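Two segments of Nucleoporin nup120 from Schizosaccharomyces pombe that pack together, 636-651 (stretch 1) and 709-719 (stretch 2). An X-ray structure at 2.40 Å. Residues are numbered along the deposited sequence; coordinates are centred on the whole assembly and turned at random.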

# COMPACT_ATOMS: atom_id res chain seq x y z
N LEU A 636 -20.77 -17.76 -25.72
CA LEU A 636 -21.19 -16.47 -25.17
C LEU A 636 -22.12 -15.72 -26.10
O LEU A 636 -23.16 -15.20 -25.67
CB LEU A 636 -19.99 -15.60 -24.82
CG LEU A 636 -19.50 -15.60 -23.37
CD1 LEU A 636 -19.28 -17.00 -22.82
CD2 LEU A 636 -18.22 -14.79 -23.30
N ILE A 637 -21.74 -15.66 -27.38
CA ILE A 637 -22.59 -15.02 -28.40
C ILE A 637 -24.00 -15.59 -28.32
O ILE A 637 -24.97 -14.85 -28.12
CB ILE A 637 -22.05 -15.24 -29.83
CG1 ILE A 637 -20.73 -14.48 -30.03
CG2 ILE A 637 -23.08 -14.81 -30.86
CD1 ILE A 637 -19.92 -14.99 -31.21
N ASP A 638 -24.10 -16.91 -28.45
CA ASP A 638 -25.39 -17.57 -28.57
C ASP A 638 -26.25 -17.43 -27.32
O ASP A 638 -27.45 -17.16 -27.44
CB ASP A 638 -25.23 -19.03 -29.01
CG ASP A 638 -24.98 -19.16 -30.51
OD1 ASP A 638 -25.48 -18.31 -31.28
OD2 ASP A 638 -24.27 -20.10 -30.92
N THR A 639 -25.65 -17.55 -26.13
CA THR A 639 -26.43 -17.38 -24.90
C THR A 639 -26.82 -15.92 -24.68
O THR A 639 -27.83 -15.66 -24.03
CB THR A 639 -25.80 -18.01 -23.62
OG1 THR A 639 -25.50 -17.01 -22.64
CG2 THR A 639 -24.59 -18.85 -23.93
N LEU A 640 -26.04 -14.99 -25.21
CA LEU A 640 -26.40 -13.57 -25.12
C LEU A 640 -27.55 -13.18 -26.04
O LEU A 640 -28.43 -12.40 -25.66
CB LEU A 640 -25.19 -12.67 -25.37
CG LEU A 640 -24.20 -12.50 -24.21
CD1 LEU A 640 -22.93 -11.84 -24.72
CD2 LEU A 640 -24.81 -11.74 -23.03
N VAL A 641 -27.56 -13.75 -27.24
CA VAL A 641 -28.64 -13.54 -28.22
C VAL A 641 -29.98 -14.08 -27.72
O VAL A 641 -31.04 -13.54 -28.04
CB VAL A 641 -28.27 -14.15 -29.59
CG1 VAL A 641 -29.48 -14.25 -30.50
CG2 VAL A 641 -27.17 -13.33 -30.25
N SER A 642 -29.93 -15.14 -26.91
CA SER A 642 -31.14 -15.79 -26.42
C SER A 642 -31.87 -14.97 -25.36
O SER A 642 -32.99 -15.30 -24.97
CB SER A 642 -30.80 -17.16 -25.83
OG SER A 642 -30.56 -17.05 -24.44
N LEU A 643 -31.23 -13.91 -24.89
CA LEU A 643 -31.80 -13.12 -23.80
C LEU A 643 -32.64 -11.96 -24.34
O LEU A 643 -32.26 -11.31 -25.31
CB LEU A 643 -30.70 -12.62 -22.86
CG LEU A 643 -29.85 -13.70 -22.16
CD1 LEU A 643 -28.53 -13.15 -21.65
CD2 LEU A 643 -30.61 -14.39 -21.04
N GLU A 644 -33.79 -11.74 -23.72
CA GLU A 644 -34.63 -10.59 -24.05
C GLU A 644 -34.06 -9.33 -23.40
O GLU A 644 -34.14 -9.15 -22.18
CB GLU A 644 -36.10 -10.82 -23.64
CG GLU A 644 -36.31 -11.79 -22.47
CD GLU A 644 -36.59 -13.22 -22.92
OE1 GLU A 644 -37.73 -13.49 -23.35
OE2 GLU A 644 -35.67 -14.08 -22.83
N ASN A 645 -33.45 -8.49 -24.23
CA ASN A 645 -32.79 -7.25 -23.79
C ASN A 645 -31.68 -7.44 -22.73
O ASN A 645 -31.82 -6.99 -21.58
CB ASN A 645 -33.82 -6.21 -23.34
CG ASN A 645 -33.40 -4.79 -23.66
OD1 ASN A 645 -32.22 -4.50 -23.89
ND2 ASN A 645 -34.37 -3.88 -23.69
N PRO A 646 -30.55 -8.06 -23.12
CA PRO A 646 -29.45 -8.29 -22.18
C PRO A 646 -28.80 -7.00 -21.68
O PRO A 646 -28.44 -6.91 -20.50
CB PRO A 646 -28.42 -9.09 -22.99
CG PRO A 646 -29.04 -9.36 -24.32
CD PRO A 646 -30.19 -8.43 -24.50
N MET A 647 -28.67 -6.00 -22.56
CA MET A 647 -28.03 -4.74 -22.19
C MET A 647 -28.73 -4.06 -21.03
O MET A 647 -28.07 -3.60 -20.09
CB MET A 647 -27.90 -3.79 -23.39
CG MET A 647 -27.19 -2.49 -23.03
SD MET A 647 -26.43 -1.63 -24.42
CE MET A 647 -27.78 -0.60 -24.98
N ARG A 648 -30.06 -4.01 -21.08
CA ARG A 648 -30.86 -3.42 -20.01
C ARG A 648 -30.62 -4.19 -18.71
O ARG A 648 -30.46 -3.59 -17.65
CB ARG A 648 -32.34 -3.44 -20.37
CG ARG A 648 -33.26 -2.72 -19.39
CD ARG A 648 -34.47 -3.58 -19.04
NE ARG A 648 -35.22 -4.02 -20.23
CZ ARG A 648 -36.00 -5.11 -20.28
NH1 ARG A 648 -36.13 -5.89 -19.22
NH2 ARG A 648 -36.63 -5.42 -21.40
N ASP A 649 -30.57 -5.52 -18.82
CA ASP A 649 -30.41 -6.41 -17.67
C ASP A 649 -29.11 -6.15 -16.92
O ASP A 649 -29.14 -5.92 -15.71
CB ASP A 649 -30.49 -7.88 -18.11
CG ASP A 649 -31.79 -8.22 -18.83
OD1 ASP A 649 -32.70 -7.37 -18.88
OD2 ASP A 649 -31.89 -9.35 -19.37
N ILE A 650 -27.98 -6.18 -17.62
CA ILE A 650 -26.70 -5.87 -16.96
C ILE A 650 -26.59 -4.43 -16.52
O ILE A 650 -26.01 -4.15 -15.48
CB ILE A 650 -25.44 -6.27 -17.75
CG1 ILE A 650 -25.67 -6.16 -19.26
CG2 ILE A 650 -24.99 -7.66 -17.31
CD1 ILE A 650 -24.44 -6.42 -20.10
N ASP A 651 -27.16 -3.52 -17.30
CA ASP A 651 -27.27 -2.12 -16.91
C ASP A 651 -27.89 -2.00 -15.52
O ASP A 651 -27.35 -1.31 -14.66
CB ASP A 651 -28.08 -1.34 -17.95
CG ASP A 651 -27.68 0.12 -18.04
OD1 ASP A 651 -27.77 0.83 -17.02
OD2 ASP A 651 -27.28 0.56 -19.14
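Stretch 2, residues 709-719: YELQSKFAGCD

The packing of residues 709-719 of nucleoporin nup120 against residues 636-651 is an apolar side-chain contact, burying 630 Å² over both sides without a single hydrogen bond passing between the two segments. It illustrates a general principle of helical proteins: a short helix and the turn after it can pack through apolar side chains, with no hydrogen bond across, while much of the backbone bonding stays local.

Stretch 1 supplies the tail of one helix and the start of another, joined by a loop in which Asn-645 occupies the N-cap position of the second. Stretch 2 begins helically, passes through a type I beta turn from Ser-713 to Ala-716 and continues in a less regular path. The helix of stretch 2 crosses the first helix of stretch 1 at 61°, with the axes 9.5 Å apart at their closest approach. Beyond this crossing the chains still advance in the same sense: the nearest CA pairs run from Val-641 with Leu-711 (5.4 Å between their CA atoms), through Asn-645 with Lys-714, to Met-647 with Phe-715 (5.9 Å between CA atoms).

At the helix crossing, Leu-711 is the central residue. Its CA-to-CB bond points sideways, but the end of the side chain comes nearer to stretch 1, where CD2 of Leu-711 lies 3.8 Å from CG1 of Ile-637 and CD1 of Leu-711 lies 3.8 Å from CB of Leu-640. Val-641 completes this cluster, its CG2 resting 3.8 Å from CB of Leu-711.

Phe-715 plays the corresponding part for the second helix. With chi1 in the m well, its ring reaches Pro-646, whose CB is 3.8 Å from CZ of Phe-715, and Met-647, whose CB is 3.9 Å from CD2 of Phe-715. Ile-650 meets the ring at its edge, CD1 of Ile-650 standing 3.8 Å from CE2 of Phe-715. Leu-640 also approaches this aromatic group, its CD2 4.5 Å from CZ of Phe-715, so one residue of the first helix touches both hydrophobic centres of stretch 2.

Met-647 extends the contact past the ring. SD of Met-647 lies obliquely 5.1 Å from the centroid of the Phe-715 ring and 3.6 Å from CB of Cys-718, while CE of Met-647 reaches to 3.8 Å from N of Gly-717. To one side of Leu-711 and Phe-715, the Lys-714 side chain runs out along the loop of stretch 1. Lys-714 has 97 Å² covered by stretch 1, and its backbone O lies 3.7 Å from CB of Met-647.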

# COMPACT_ATOMS: atom_id res chain seq x y z
N TYR A 709 -24.93 -9.73 -36.42
CA TYR A 709 -25.79 -8.55 -36.45
C TYR A 709 -26.75 -8.48 -35.26
O TYR A 709 -26.89 -7.42 -34.66
CB TYR A 709 -26.57 -8.44 -37.78
CG TYR A 709 -27.33 -7.14 -37.89
CD1 TYR A 709 -26.73 -6.00 -38.43
CD2 TYR A 709 -28.63 -7.03 -37.39
CE1 TYR A 709 -27.42 -4.80 -38.50
CE2 TYR A 709 -29.33 -5.82 -37.45
CZ TYR A 709 -28.72 -4.72 -38.01
OH TYR A 709 -29.40 -3.52 -38.08
N GLU A 710 -27.40 -9.59 -34.93
CA GLU A 710 -28.43 -9.57 -33.88
C GLU A 710 -27.83 -9.36 -32.49
O GLU A 710 -28.43 -8.68 -31.65
CB GLU A 710 -29.33 -10.82 -33.92
CG GLU A 710 -30.08 -11.07 -32.62
CD GLU A 710 -31.55 -11.44 -32.79
OE1 GLU A 710 -31.93 -12.56 -32.41
OE2 GLU A 710 -32.33 -10.59 -33.29
N LEU A 711 -26.65 -9.93 -32.26
CA LEU A 711 -25.94 -9.73 -31.00
C LEU A 711 -25.63 -8.27 -30.82
O LEU A 711 -26.01 -7.66 -29.82
CB LEU A 711 -24.63 -10.53 -30.95
CG LEU A 711 -23.69 -10.24 -29.77
CD1 LEU A 711 -24.36 -10.49 -28.43
CD2 LEU A 711 -22.42 -11.06 -29.89
N GLN A 712 -24.96 -7.70 -31.82
CA GLN A 712 -24.51 -6.33 -31.72
C GLN A 712 -25.66 -5.33 -31.77
O GLN A 712 -25.59 -4.27 -31.15
CB GLN A 712 -23.44 -6.02 -32.76
CG GLN A 712 -22.39 -5.07 -32.20
CD GLN A 712 -21.03 -5.23 -32.83
OE1 GLN A 712 -20.65 -6.32 -33.27
NE2 GLN A 712 -20.28 -4.14 -32.86
N SER A 713 -26.73 -5.71 -32.47
CA SER A 713 -27.97 -4.93 -32.51
C SER A 713 -28.57 -4.81 -31.11
O SER A 713 -29.06 -3.75 -30.72
CB SER A 713 -28.98 -5.57 -33.47
OG SER A 713 -30.26 -5.00 -33.30
N LYS A 714 -28.50 -5.91 -30.37
CA LYS A 714 -28.95 -5.95 -28.98
C LYS A 714 -28.10 -5.09 -28.03
O LYS A 714 -28.52 -4.80 -26.91
CB LYS A 714 -29.00 -7.40 -28.50
CG LYS A 714 -30.32 -8.10 -28.78
CD LYS A 714 -30.29 -9.55 -28.35
CE LYS A 714 -31.61 -9.99 -27.74
NZ LYS A 714 -32.76 -9.96 -28.69
N PHE A 715 -26.92 -4.66 -28.49
CA PHE A 715 -26.03 -3.82 -27.68
C PHE A 715 -25.71 -2.47 -28.32
O PHE A 715 -24.73 -1.83 -27.94
CB PHE A 715 -24.74 -4.57 -27.35
CG PHE A 715 -24.89 -5.57 -26.23
CD1 PHE A 715 -25.29 -6.87 -26.49
CD2 PHE A 715 -24.65 -5.19 -24.91
CE1 PHE A 715 -25.45 -7.78 -25.46
CE2 PHE A 715 -24.80 -6.10 -23.88
CZ PHE A 715 -25.20 -7.40 -24.15
N ALA A 716 -26.56 -2.02 -29.25
CA ALA A 716 -26.34 -0.79 -30.03
C ALA A 716 -25.85 0.52 -29.37
O ALA A 716 -25.00 1.23 -29.93
CB ALA A 716 -27.62 -0.38 -30.75
N GLY A 717 -26.27 0.81 -28.15
CA GLY A 717 -25.85 2.06 -27.49
C GLY A 717 -25.07 1.76 -26.22
O GLY A 717 -25.31 2.37 -25.18
N CYS A 718 -24.11 0.83 -26.30
CA CYS A 718 -23.37 0.35 -25.12
C CYS A 718 -22.14 1.20 -24.76
O CYS A 718 -21.51 0.97 -23.73
CB CYS A 718 -22.97 -1.12 -25.29
SG CYS A 718 -21.70 -1.37 -26.54
N ASP A 719 -21.83 2.18 -25.61
CA ASP A 719 -20.71 3.10 -25.37
C ASP A 719 -20.79 3.85 -24.04
O ASP A 719 -19.78 4.02 -23.36
CB ASP A 719 -20.58 4.10 -26.53
CG ASP A 719 -21.92 4.54 -27.09
OD1 ASP A 719 -22.56 3.73 -27.80
OD2 ASP A 719 -22.32 5.70 -26.82